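Glycosaminoglycan xylosylkinase (Hydra vulgaris, PDB 5XOM) probably transfers phosphate from ATP to xylose in the glycosaminoglycan linkage region, as a secretory-pathway kinase of the Fam20 family. Local coordinates at residues 225-230 with 316-321; 307-312 with 368-373. All coordinates share one frame; numbering follows the deposited sequence.

How the interactions relate
Along the chain the segments alternate in the order 225-230, 307-312, 316-321 and 368-373, so the two interactions are interlaced, with centres about 13 Å apart. Helix 313-318 connects them: it follows directly on 307-312 and ends within 316-321. Helix 259-273 is a shared neighbour, touched by side chains from both contacts. They also meet directly, as Arg229 NH2 of interaction 1 lies 2.8 Å from Ser310 OG of interaction 2, probably a hydrogen bond. All four segments lie in the C-terminal Fam20 kinase region, and together they tie a loop, a short helix and the long helix 358-382 into one part of the kinase-like fold.

Interaction 1. Residues 225-230 with 316-321; sequences HPWRRT and VQCCRL
The indole of Trp227 meets Gln317 at its edge and Cys318 obliquely. Gln317 OE1 lies close to the ring plane, where the indole N-H can point at it: the Trp227 NE1 to Gln317 OE1 hydrogen bond is 3.0 Å long and nearly straight, at 166°. Tryptophan suits this buried site as a large apolar ring with a single N-H to satisfy. Ring and amide planes are turned 55° apart, and NE1 approaches the oxygen from above the carbonyl plane. Glutamine fits because its amide serves two partners, OE1 accepting from the indole while NE2 donates to the backbone oxygen of Trp238. That fixes which way round the amide sits. Cys318 SG comes in at the six-membered ring, 3.7 Å from Trp227 CH2, in a sulfur-aromatic contact; cysteine can make this contact and a disulfide with Cys245 at once. Tyr244 adds an edge-to-face contact with the indole, the Trp238 ring also meets it, and Leu260, Pro314 and Val248 also touch it.

A type I turn from His225 to Arg228 presents the indole. CG anti to the carbonyl carbon (chi1 -78°) sets the ring so that NE1 meets Gln317. The His225 ring accepts in its own plane a 3.0 Å hydrogen bond from Trp227 N to His225 ND1. His225 O accepts hydrogen bonds from opposite faces, from Arg228 N and Arg228 NH1. At the end of helix 313-318, Cys319 turns out with positive phi and bonds to Cys378. The consecutive cysteines thus tie this helix end to helices 244-248 and 358-382, so that an aromatic cluster is bordered by disulfides, consistent with a protein of the secretory pathway, as in other Fam20 kinases.

Interaction 2. Residues 307-312 with 368-373; sequences DEKSIL and LLLVQD
Leu370 is met by two polar residues, Asp307 and Lys309, while Leu312 and Val371 form a buried apolar pair beside it. The tight part is where Asp307 OD1 and Leu370 CD1 come to 3.4 Å, the two side chains crossing at about a right angle. Leucine suits this place because its two methyls can meet Asp307 and Lys309 at once, and it is the most covered residue of the contact. A carboxylate against a methyl gains little by itself; Asp307 belongs here because OD2 forms a salt bridge with Arg367 and OD1 one with Arg366, pinning the loop to the preceding turn of the helix. Those guanidinium groups probably keep the acid ionised.

Two looser parts flank this and differ in burial. Inside, Leu312 CD1 lies 4.3 Å from Val371 CG2, a match of branched aliphatic side chains that needs no polar partner. On the solvent side, exposed Lys309 is extended beyond CG and crosses the leucine at about a right angle, its CE methylene 4.2 Å from Leu370 CD2. Lys309 NZ remains 6.7 Å from Asp373 OD2, too far for a salt bridge, although the opposite charges may attract weakly.

The 3-10 turn 309-312 carries Leu312 to the N-cap position of helix 313-318. Leu312, at that position, and Val371 of helix 358-382 both touch Phe271 of helix 259-273, and Val371 also touches Leu329 of helix 323-334.

Interaction 1. Residues 225-230 with 316-321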
loop_
_atom_site.group_PDB
_atom_site.type_symbol
_atom_site.label_atom_id
_atom_site.label_comp_id
_atom_site.label_asym_id
_atom_site.label_seq_id
_atom_site.Cartn_x
_atom_site.Cartn_y
_atom_site.Cartn_z
ATOM N N HIS A 225 10.631 -24.308 21.294
ATOM C CA HIS A 225 9.251 -23.975 21.635
ATOM C C HIS A 225 8.886 -24.620 22.968
ATOM O O HIS A 225 9.060 -25.832 23.129
ATOM C CB HIS A 225 8.300 -24.467 20.549
ATOM C CG HIS A 225 6.978 -23.762 20.532
ATOM N ND1 HIS A 225 6.090 -23.823 21.583
ATOM C CD2 HIS A 225 6.378 -23.016 19.574
ATOM C CE1 HIS A 225 5.011 -23.122 21.286
ATOM N NE2 HIS A 225 5.158 -22.624 20.071
ATOM N N PRO A 226 8.408 -23.847 23.953
ATOM C CA PRO A 226 8.024 -24.447 25.242
ATOM C C PRO A 226 7.012 -25.576 25.106
ATOM O O PRO A 226 6.925 -26.439 25.985
ATOM C CB PRO A 226 7.440 -23.261 26.019
ATOM C CG PRO A 226 8.135 -22.069 25.454
ATOM C CD PRO A 226 8.334 -22.376 23.984
ATOM N N TRP A 227 6.240 -25.587 24.017
ATOM C CA TRP A 227 5.227 -26.613 23.799
ATOM C C TRP A 227 5.643 -27.632 22.744
ATOM O O TRP A 227 4.786 -28.317 22.177
ATOM C CB TRP A 227 3.895 -25.962 23.429
ATOM C CG TRP A 227 3.179 -25.399 24.623
ATOM C CD1 TRP A 227 2.260 -26.043 25.399
ATOM C CD2 TRP A 227 3.329 -24.088 25.184
ATOM N NE1 TRP A 227 1.828 -25.215 26.408
ATOM C CE2 TRP A 227 2.467 -24.009 26.298
ATOM C CE3 TRP A 227 4.105 -22.972 24.853
ATOM C CZ2 TRP A 227 2.358 -22.860 27.080
ATOM C CZ3 TRP A 227 3.995 -21.831 25.630
ATOM C CH2 TRP A 227 3.128 -21.784 26.731
ATOM N N ARG A 228 6.942 -27.760 22.483
ATOM C CA ARG A 228 7.425 -28.736 21.519
ATOM C C ARG A 228 7.114 -30.160 21.972
ATOM O O ARG A 228 6.922 -30.441 23.159
ATOM C CB ARG A 228 8.931 -28.575 21.302
ATOM C CG ARG A 228 9.792 -28.891 22.519
ATOM C CD ARG A 228 11.217 -28.411 22.287
ATOM N NE ARG A 228 12.108 -28.713 23.405
ATOM C CZ ARG A 228 12.209 -27.971 24.505
ATOM N NH1 ARG A 228 11.466 -26.880 24.647
ATOM N NH2 ARG A 228 13.051 -28.321 25.470
ATOM N N ARG A 229 7.067 -31.062 21.000
ATOM C CA ARG A 229 6.799 -32.466 21.253
ATOM C C ARG A 229 8.093 -33.199 21.590
ATOM O O ARG A 229 9.198 -32.665 21.460
ATOM C CB ARG A 229 6.115 -33.104 20.044
ATOM C CG ARG A 229 4.812 -32.431 19.715
ATOM C CD ARG A 229 4.285 -32.772 18.336
ATOM N NE ARG A 229 3.110 -31.950 18.075
ATOM C CZ ARG A 229 1.889 -32.247 18.505
ATOM N NH1 ARG A 229 1.684 -33.353 19.205
ATOM N NH2 ARG A 229 0.874 -31.437 18.237
ATOM N N THR A 230 7.941 -34.445 22.034
ATOM C CA THR A 230 9.094 -35.223 22.468
ATOM C C THR A 230 9.802 -35.907 21.306
ATOM O O THR A 230 11.009 -36.162 21.388
ATOM C CB THR A 230 8.660 -36.273 23.486
ATOM O OG1 THR A 230 7.595 -37.050 22.927
ATOM C CG2 THR A 230 8.170 -35.601 24.755
ATOM N N VAL A 316 -4.890 -22.920 24.962
ATOM C CA VAL A 316 -5.781 -23.632 25.878
ATOM C C VAL A 316 -5.245 -23.589 27.306
ATOM O O VAL A 316 -6.010 -23.442 28.265
ATOM C CB VAL A 316 -5.992 -25.078 25.393
ATOM C CG1 VAL A 316 -6.730 -25.896 26.438
ATOM C CG2 VAL A 316 -6.764 -25.085 24.076
ATOM N N GLN A 317 -3.927 -23.717 27.472
ATOM C CA GLN A 317 -3.365 -23.747 28.817
ATOM C C GLN A 317 -3.143 -22.346 29.377
ATOM O O GLN A 317 -3.306 -22.132 30.583
ATOM C CB GLN A 317 -2.067 -24.559 28.826
ATOM C CG GLN A 317 -2.298 -26.058 28.605
ATOM C CD GLN A 317 -1.022 -26.873 28.651
ATOM O OE1 GLN A 317 0.078 -26.344 28.500
ATOM N NE2 GLN A 317 -1.157 -28.174 28.883
ATOM N N CYS A 318 -2.782 -21.377 28.530
ATOM C CA CYS A 318 -2.501 -20.028 29.014
ATOM C C CYS A 318 -3.750 -19.163 29.142
ATOM O O CYS A 318 -3.804 -18.298 30.024
ATOM C CB CYS A 318 -1.501 -19.324 28.084
ATOM S SG CYS A 318 0.170 -20.049 28.049
ATOM N N CYS A 319 -4.756 -19.389 28.295
ATOM C CA CYS A 319 -5.962 -18.561 28.255
ATOM C C CYS A 319 -5.612 -17.076 28.257
ATOM O O CYS A 319 -6.079 -16.295 29.089
ATOM C CB CYS A 319 -6.918 -18.918 29.391
ATOM S SG CYS A 319 -7.874 -20.419 29.041
ATOM N N ARG A 320 -4.712 -16.707 27.353
ATOM C CA ARG A 320 -4.449 -15.319 27.025
ATOM C C ARG A 320 -4.510 -15.186 25.511
ATOM O O ARG A 320 -4.107 -16.098 24.780
ATOM C CB ARG A 320 -3.089 -14.871 27.568
ATOM C CG ARG A 320 -2.956 -15.077 29.083
ATOM C CD ARG A 320 -1.515 -14.955 29.558
ATOM N NE ARG A 320 -0.936 -13.659 29.231
ATOM C CZ ARG A 320 -1.066 -12.577 29.994
ATOM N NH1 ARG A 320 -1.746 -12.645 31.132
ATOM N NH2 ARG A 320 -0.512 -11.429 29.620
ATOM N N LEU A 321 -5.030 -14.061 25.039
ATOM C CA LEU A 321 -5.200 -13.871 23.608
ATOM C C LEU A 321 -5.076 -12.393 23.306
ATOM O O LEU A 321 -5.738 -11.570 23.944
ATOM C CB LEU A 321 -6.553 -14.403 23.117
ATOM C CG LEU A 321 -6.858 -14.213 21.623
ATOM C CD1 LEU A 321 -5.786 -14.849 20.738
ATOM C CD2 LEU A 321 -8.232 -14.768 21.274
#

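Interaction 2. Residues 307-312 with 368-373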
loop_
_atom_site.group_PDB
_atom_site.type_symbol
_atom_site.label_atom_id
_atom_site.label_comp_id
_atom_site.label_asym_id
_atom_site.label_seq_id
_atom_site.Cartn_x
_atom_site.Cartn_y
_atom_site.Cartn_z
ATOM N N ASP A 307 -8.079 -32.901 13.147
ATOM C CA ASP A 307 -7.726 -31.634 13.782
ATOM C C ASP A 307 -6.955 -31.959 15.051
ATOM O O ASP A 307 -7.526 -32.513 16.002
ATOM C CB ASP A 307 -8.975 -30.808 14.069
ATOM C CG ASP A 307 -9.964 -30.810 12.896
ATOM O OD1 ASP A 307 -11.189 -30.922 13.121
ATOM O OD2 ASP A 307 -9.507 -30.710 11.735
ATOM N N GLU A 308 -5.662 -31.608 15.081
ATOM C CA GLU A 308 -4.814 -31.948 16.237
ATOM C C GLU A 308 -4.891 -30.782 17.215
ATOM O O GLU A 308 -4.134 -29.806 17.135
ATOM C CB GLU A 308 -3.378 -32.245 15.809
ATOM C CG GLU A 308 -3.224 -33.427 14.851
ATOM C CD GLU A 308 -3.051 -34.753 15.576
ATOM O OE1 GLU A 308 -2.851 -35.774 14.906
ATOM O OE2 GLU A 308 -3.079 -34.776 16.812
ATOM N N LYS A 309 -5.813 -30.897 18.172
ATOM C CA LYS A 309 -6.049 -29.824 19.137
ATOM C C LYS A 309 -4.849 -29.578 20.040
ATOM O O LYS A 309 -4.746 -28.496 20.615
ATOM C CB LYS A 309 -7.293 -30.137 19.961
ATOM C CG LYS A 309 -8.594 -30.000 19.183
ATOM C CD LYS A 309 -9.791 -30.315 20.061
ATOM C CE LYS A 309 -11.091 -30.179 19.287
ATOM N NZ LYS A 309 -12.293 -30.570 20.088
ATOM N N SER A 310 -3.943 -30.553 20.174
ATOM C CA SER A 310 -2.740 -30.321 20.968
ATOM C C SER A 310 -1.914 -29.153 20.441
ATOM O O SER A 310 -1.142 -28.562 21.203
ATOM C CB SER A 310 -1.877 -31.585 21.011
ATOM O OG SER A 310 -1.444 -31.953 19.708
ATOM N N ILE A 311 -2.044 -28.816 19.154
ATOM C CA ILE A 311 -1.324 -27.661 18.617
ATOM C C ILE A 311 -1.754 -26.381 19.322
ATOM O O ILE A 311 -0.944 -25.464 19.520
ATOM C CB ILE A 311 -1.538 -27.568 17.094
ATOM C CG1 ILE A 311 -1.091 -28.869 16.413
ATOM C CG2 ILE A 311 -0.800 -26.363 16.526
ATOM C CD1 ILE A 311 -1.372 -28.912 14.890
ATOM N N LEU A 312 -3.020 -26.307 19.744
ATOM C CA LEU A 312 -3.560 -25.127 20.406
ATOM C C LEU A 312 -3.185 -25.042 21.881
ATOM O O LEU A 312 -3.697 -24.157 22.570
ATOM C CB LEU A 312 -5.090 -25.106 20.288
ATOM C CG LEU A 312 -5.743 -24.607 19.007
ATOM C CD1 LEU A 312 -7.243 -24.800 19.129
ATOM C CD2 LEU A 312 -5.388 -23.145 18.718
ATOM N N LEU A 368 -11.514 -23.176 12.437
ATOM C CA LEU A 368 -11.766 -21.832 12.943
ATOM C C LEU A 368 -12.840 -21.854 14.022
ATOM O O LEU A 368 -12.700 -21.192 15.059
ATOM C CB LEU A 368 -12.157 -20.905 11.791
ATOM C CG LEU A 368 -12.573 -19.471 12.133
ATOM C CD1 LEU A 368 -11.502 -18.776 12.955
ATOM C CD2 LEU A 368 -12.860 -18.687 10.863
ATOM N N LEU A 369 -13.899 -22.647 13.824
ATOM C CA LEU A 369 -14.911 -22.791 14.866
ATOM C C LEU A 369 -14.335 -23.452 16.113
ATOM O O LEU A 369 -14.717 -23.108 17.238
ATOM C CB LEU A 369 -16.113 -23.583 14.358
ATOM C CG LEU A 369 -16.946 -22.911 13.269
ATOM C CD1 LEU A 369 -18.129 -23.791 12.904
ATOM C CD2 LEU A 369 -17.407 -21.530 13.722
ATOM N N LEU A 370 -13.450 -24.436 15.935
ATOM C CA LEU A 370 -12.822 -25.060 17.092
ATOM C C LEU A 370 -11.948 -24.066 17.855
ATOM O O LEU A 370 -11.823 -24.169 19.081
ATOM C CB LEU A 370 -12.004 -26.277 16.657
ATOM C CG LEU A 370 -12.763 -27.417 15.965
ATOM C CD1 LEU A 370 -11.791 -28.461 15.423
ATOM C CD2 LEU A 370 -13.784 -28.052 16.923
ATOM N N VAL A 371 -11.338 -23.103 17.155
ATOM C CA VAL A 371 -10.588 -22.046 17.831
ATOM C C VAL A 371 -11.527 -21.175 18.652
ATOM O O VAL A 371 -11.259 -20.872 19.821
ATOM C CB VAL A 371 -9.811 -21.206 16.802
ATOM C CG1 VAL A 371 -9.282 -19.927 17.439
ATOM C CG2 VAL A 371 -8.671 -22.004 16.226
ATOM N N GLN A 372 -12.648 -20.772 18.052
ATOM C CA GLN A 372 -13.638 -19.972 18.765
ATOM C C GLN A 372 -14.117 -20.686 20.024
ATOM O O GLN A 372 -14.260 -20.064 21.084
ATOM C CB GLN A 372 -14.799 -19.647 17.830
ATOM C CG GLN A 372 -15.911 -18.814 18.449
ATOM C CD GLN A 372 -16.973 -18.431 17.429
ATOM O OE1 GLN A 372 -17.343 -17.261 17.298
ATOM N NE2 GLN A 372 -17.484 -19.425 16.713
ATOM N N ASP A 373 -14.358 -21.997 19.932
ATOM C CA ASP A 373 -14.777 -22.764 21.100
ATOM C C ASP A 373 -13.721 -22.715 22.199
ATOM O O ASP A 373 -14.044 -22.539 23.381
ATOM C CB ASP A 373 -15.073 -24.213 20.704
ATOM C CG ASP A 373 -16.277 -24.337 19.787
ATOM O OD1 ASP A 373 -17.037 -23.352 19.655
ATOM O OD2 ASP A 373 -16.461 -25.425 19.198
#